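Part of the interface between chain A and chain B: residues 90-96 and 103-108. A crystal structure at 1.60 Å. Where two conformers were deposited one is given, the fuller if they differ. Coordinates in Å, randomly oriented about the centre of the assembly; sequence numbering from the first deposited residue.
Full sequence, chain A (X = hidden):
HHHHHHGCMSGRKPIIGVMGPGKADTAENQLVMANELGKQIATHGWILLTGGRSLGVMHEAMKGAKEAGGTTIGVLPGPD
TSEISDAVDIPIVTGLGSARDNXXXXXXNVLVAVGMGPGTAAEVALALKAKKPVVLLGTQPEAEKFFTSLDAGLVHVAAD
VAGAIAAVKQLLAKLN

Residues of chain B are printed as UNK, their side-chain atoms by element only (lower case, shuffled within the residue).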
ATOM      1  N   ILE A  90     -10.182 -17.217   7.334  1.00 23.89           N
ATOM      2  CA  ILE A  90      -8.909 -16.861   6.689  1.00 25.69           C
ATOM      3  C   ILE A  90      -8.665 -15.393   6.965  1.00 25.74           C
ATOM      4  O   ILE A  90      -9.318 -14.522   6.349  1.00 24.16           O
ATOM      5  CB  ILE A  90      -8.971 -17.115   5.202  1.00 24.70           C
ATOM      6  CG1 ILE A  90      -9.237 -18.612   4.891  1.00 25.84           C
ATOM      7  CG2 ILE A  90      -7.700 -16.631   4.520  1.00 26.16           C
ATOM      8  CD1 ILE A  90      -9.613 -18.866   3.469  1.00 27.42           C
ATOM      9  N   PRO A  91      -7.764 -15.082   7.938  1.00 25.00           N
ATOM     10  CA  PRO A  91      -7.405 -13.705   8.211  1.00 26.14           C
ATOM     11  C   PRO A  91      -6.346 -13.259   7.260  1.00 26.60           C
ATOM     12  O   PRO A  91      -5.275 -13.864   7.254  1.00 28.24           O
ATOM     13  CB  PRO A  91      -6.924 -13.757   9.707  1.00 27.46           C
ATOM     14  CG  PRO A  91      -7.169 -15.137  10.194  1.00 26.97           C
ATOM     15  CD  PRO A  91      -7.123 -15.980   8.927  1.00 27.10           C
ATOM     16  N   ILE A  92      -6.615 -12.222   6.495  1.00 24.56           N
ATOM     17  CA  ILE A  92      -5.639 -11.617   5.595  1.00 25.04           C
ATOM     18  C   ILE A  92      -5.168 -10.324   6.274  1.00 25.80           C
ATOM     19  O   ILE A  92      -5.960  -9.426   6.546  1.00 25.75           O
ATOM     20  CB  ILE A  92      -6.219 -11.352   4.178  1.00 25.25           C
ATOM     21  CG1 ILE A  92      -6.610 -12.653   3.481  1.00 27.17           C
ATOM     22  CG2 ILE A  92      -5.239 -10.555   3.337  1.00 25.83           C
ATOM     23  CD1 ILE A  92      -5.478 -13.595   3.160  1.00 27.95           C
ATOM     24  N   VAL A  93      -3.878 -10.237   6.526  1.00 26.81           N
ATOM     25  CA  VAL A  93      -3.284  -9.101   7.238  1.00 27.75           C
ATOM     26  C   VAL A  93      -2.435  -8.318   6.243  1.00 29.54           C
ATOM     27  O   VAL A  93      -1.458  -8.848   5.752  1.00 28.53           O
ATOM     28  CB  VAL A  93      -2.414  -9.582   8.385  1.00 27.09           C
ATOM     29  CG1 VAL A  93      -1.867  -8.373   9.196  1.00 29.08           C
ATOM     30  CG2 VAL A  93      -3.152 -10.417   9.311  1.00 28.43           C
ATOM     31  N   THR A  94      -2.820  -7.052   5.947  1.00 30.12           N
ATOM     32  CA  THR A  94      -2.327  -6.301   4.757  1.00 29.35           C
ATOM     33  C   THR A  94      -1.061  -5.525   5.065  1.00 32.19           C
ATOM     34  O   THR A  94      -0.269  -5.227   4.144  1.00 34.01           O
ATOM     35  CB  THR A  94      -3.335  -5.234   4.259  1.00 29.79           C
ATOM     36  OG1 THR A  94      -3.551  -4.310   5.329  1.00 23.74           O
ATOM     37  CG2 THR A  94      -4.683  -5.840   3.818  1.00 27.26           C
ATOM     38  N   GLY A  95      -0.915  -5.145   6.332  1.00 31.20           N
ATOM     39  CA  GLY A  95       0.211  -4.417   6.794  1.00 34.08           C
ATOM     40  C   GLY A  95       0.207  -3.092   6.119  1.00 33.93           C
ATOM     41  O   GLY A  95       1.286  -2.617   5.788  1.00 34.67           O
ATOM     42  N   LEU A  96      -0.994  -2.523   5.903  1.00 35.16           N
ATOM     43  CA  LEU A  96      -1.151  -1.201   5.284  1.00 37.26           C
ATOM     44  C   LEU A  96      -1.837  -0.309   6.328  1.00 38.52           C
ATOM     45  O   LEU A  96      -1.978  -0.677   7.486  1.00 38.97           O
ATOM     46  CB  LEU A  96      -1.880  -1.282   3.924  1.00 38.49           C
ATOM     47  CG  LEU A  96      -1.187  -1.961   2.704  1.00 38.99           C
ATOM     48  CD1 LEU A  96      -2.130  -1.921   1.475  1.00 43.34           C
ATOM     49  CD2 LEU A  96       0.117  -1.412   2.333  1.00 40.68           C
TER
ATOM     50  N   UNK B 103       2.699 -10.660  -0.914  1.00 35.73           N
ATOM     51  CA  UNK B 103       1.743 -11.758  -0.827  1.00 35.31           C
ATOM     52  C   UNK B 103       0.934 -11.679   0.479  1.00 34.53           C
ATOM     53  O   UNK B 103       0.433 -12.660   0.984  1.00 35.25           O
ATOM     54  c   UNK B 103       2.484 -13.104  -1.006  1.00 34.89           C
ATOM     55  c   UNK B 103       3.460 -13.377   0.159  1.00 35.38           C
ATOM     56  c   UNK B 103       3.989 -14.934   0.267  1.00 34.97           C
ATOM     57  c   UNK B 103       3.121 -13.112  -2.394  1.00 35.73           C
ATOM     58  N   UNK B 104       0.753 -10.466   1.001  1.00 32.57           N
ATOM     59  CA  UNK B 104       0.174 -10.320   2.332  1.00 31.71           C
ATOM     60  C   UNK B 104       0.777 -11.325   3.358  1.00 30.41           C
ATOM     61  O   UNK B 104       0.093 -11.944   4.194  1.00 30.77           O
ATOM     62  c   UNK B 104      -2.023  -9.178   1.579  1.00 31.11           C
ATOM     63  c   UNK B 104      -1.383 -10.429   2.240  1.00 30.86           C
ATOM     64  n   UNK B 104      -3.230  -9.318   1.138  1.00 29.54           N
ATOM     65  o   UNK B 104      -1.441  -8.116   1.503  1.00 35.86           O
ATOM     66  N   UNK B 105       2.089 -11.470   3.312  1.00 30.98           N
ATOM     67  CA  UNK B 105       2.783 -12.471   4.122  1.00 31.78           C
ATOM     68  C   UNK B 105       2.584 -12.389   5.609  1.00 33.23           C
ATOM     69  O   UNK B 105       2.790 -13.397   6.252  1.00 34.78           O
ATOM     70  c   UNK B 105       4.275 -12.383   3.802  1.00 33.66           C
ATOM     71  N   UNK B 106       2.314 -11.186   6.186  1.00 31.73           N
ATOM     72  CA  UNK B 106       1.924 -11.002   7.640  1.00 30.89           C
ATOM     73  C   UNK B 106       0.707 -11.907   8.060  1.00 29.58           C
ATOM     74  O   UNK B 106       0.395 -12.054   9.235  1.00 29.99           O
ATOM     75  c   UNK B 106       1.947  -7.074   8.491  1.00 38.16           C
ATOM     76  c   UNK B 106       2.619  -8.325   8.050  1.00 37.72           C
ATOM     77  c   UNK B 106       1.617  -9.526   7.998  1.00 32.58           C
ATOM     78  c   UNK B 106       3.803  -8.615   8.976  1.00 43.05           C
ATOM     79  N   UNK B 107      -0.000 -12.457   7.101  1.00 28.72           N
ATOM     80  CA  UNK B 107      -1.076 -13.359   7.332  1.00 28.66           C
ATOM     81  C   UNK B 107      -0.564 -14.742   7.711  1.00 28.13           C
ATOM     82  O   UNK B 107      -1.301 -15.525   8.264  1.00 31.30           O
ATOM     83  c   UNK B 107      -1.924 -13.505   6.066  1.00 28.70           C
ATOM     84  o   UNK B 107      -2.240 -12.225   5.484  1.00 29.99           O
ATOM     85  N   UNK B 108       0.645 -15.037   7.263  1.00 28.18           N
ATOM     86  CA  UNK B 108       1.164 -16.401   7.484  0.50 27.78           C
ATOM     87  C   UNK B 108       1.670 -16.628   8.890  1.00 28.19           C
ATOM     88  O   UNK B 108       2.213 -15.744   9.541  1.00 31.22           O
ATOM     89  c   UNK B 108       2.271 -16.701   6.510  0.50 26.80           C
ATOM     90  o   UNK B 108       3.371 -15.885   6.822  0.50 25.90           O
TER
HETATM   91  O   HOH W   1      -3.667 -14.948   9.365  1.00 36.74           O

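Position 103 carries four side-chain carbons, forked at the first, with one arm two carbons long, and they touch nothing on chain A. That beta-branched pattern is isoleucine. The side chain of Ile B103 is out of reach of the chain A stretch, is buried elsewhere in the structure, and contributes nothing directly to this contact.

Position 104 has two side-chain carbons, the second bearing one oxygen and one nitrogen, and this group lies beside Ile A92 and Thr A94. An amide on so short a stem is asparagine, and the backbone angles of 44/44°, a left-handed conformation that asparagine tolerates better than most residues, agree with the choice. Its CA-to-CB bond points toward chain A. The amide of Asn B104 is probably turned over in the model, so its two ends are best left without assigned roles. Its backbone carbonyl matters more, because it receives bonds from position 107.

At position 105 a single carbon makes the whole side chain, and it touches nothing on chain A; this means alanine. The CA-to-CB bond of Ala B105 points away from chain A; the backbone N of position 108 donates to Ala B105 O at 2.9 Å, helping to hold the turn.

Position 106 again has four carbons, but forked at the second, and they lie against Val A93 and Gly A95: leucine. The CA-to-CB bond of Leu B106 points toward chain A, with chi1 m and chi2 t. Its CB packs 3.9 Å from CG1 of Val A93, an apolar contact, while its CD1 reaches 3.6 Å from CA of Gly A95. An ideal CB on that glycine would sit 2.8 Å from Leu B106 CD1, a clash, and its positive phi by itself also favours glycine.

Position 107 shows one carbon and then one oxygen, with the oxygen 2.8 Å from the backbone N of Val A93. A carbon ending in a hydroxyl is serine. Ser B107 OG accepts from Val A93 N with a nearly straight N-H...O angle of 173°, and it donates to Asn B104 O at 2.7 Å. Asn B104 O also accepts Ser B107 N at 3.0 Å, so the hydroxyl is held in place by its own turn while it receives the strand.

Position 108 has the same composition, one carbon and one oxygen, touches nothing on chain A, and is also serine. The CA-to-CB bond of Ser B108 points away from chain A; its OG donates to Ala B105 O at 2.6 Å, reinforcing the turn from behind the contact.

The rule here is a compact turn offering one well-held acceptor to the strand of chain A. Val A93 serves twice: its backbone N gives the sole direct hydrogen bond between the stretches, and its side chain, whose CA-to-CB bond points toward chain B, packs on Leu B106. Water 1 adds a bridge, donating to Pro A91 O at 2.9 Å and to Ser B107 O at 2.7 Å, linking two carbonyls that, both being acceptors, could not bond each other. Close packing at Gly A95 completes a contact burying 341 Å², both sides summed.

Chain B 103-108: INALSS
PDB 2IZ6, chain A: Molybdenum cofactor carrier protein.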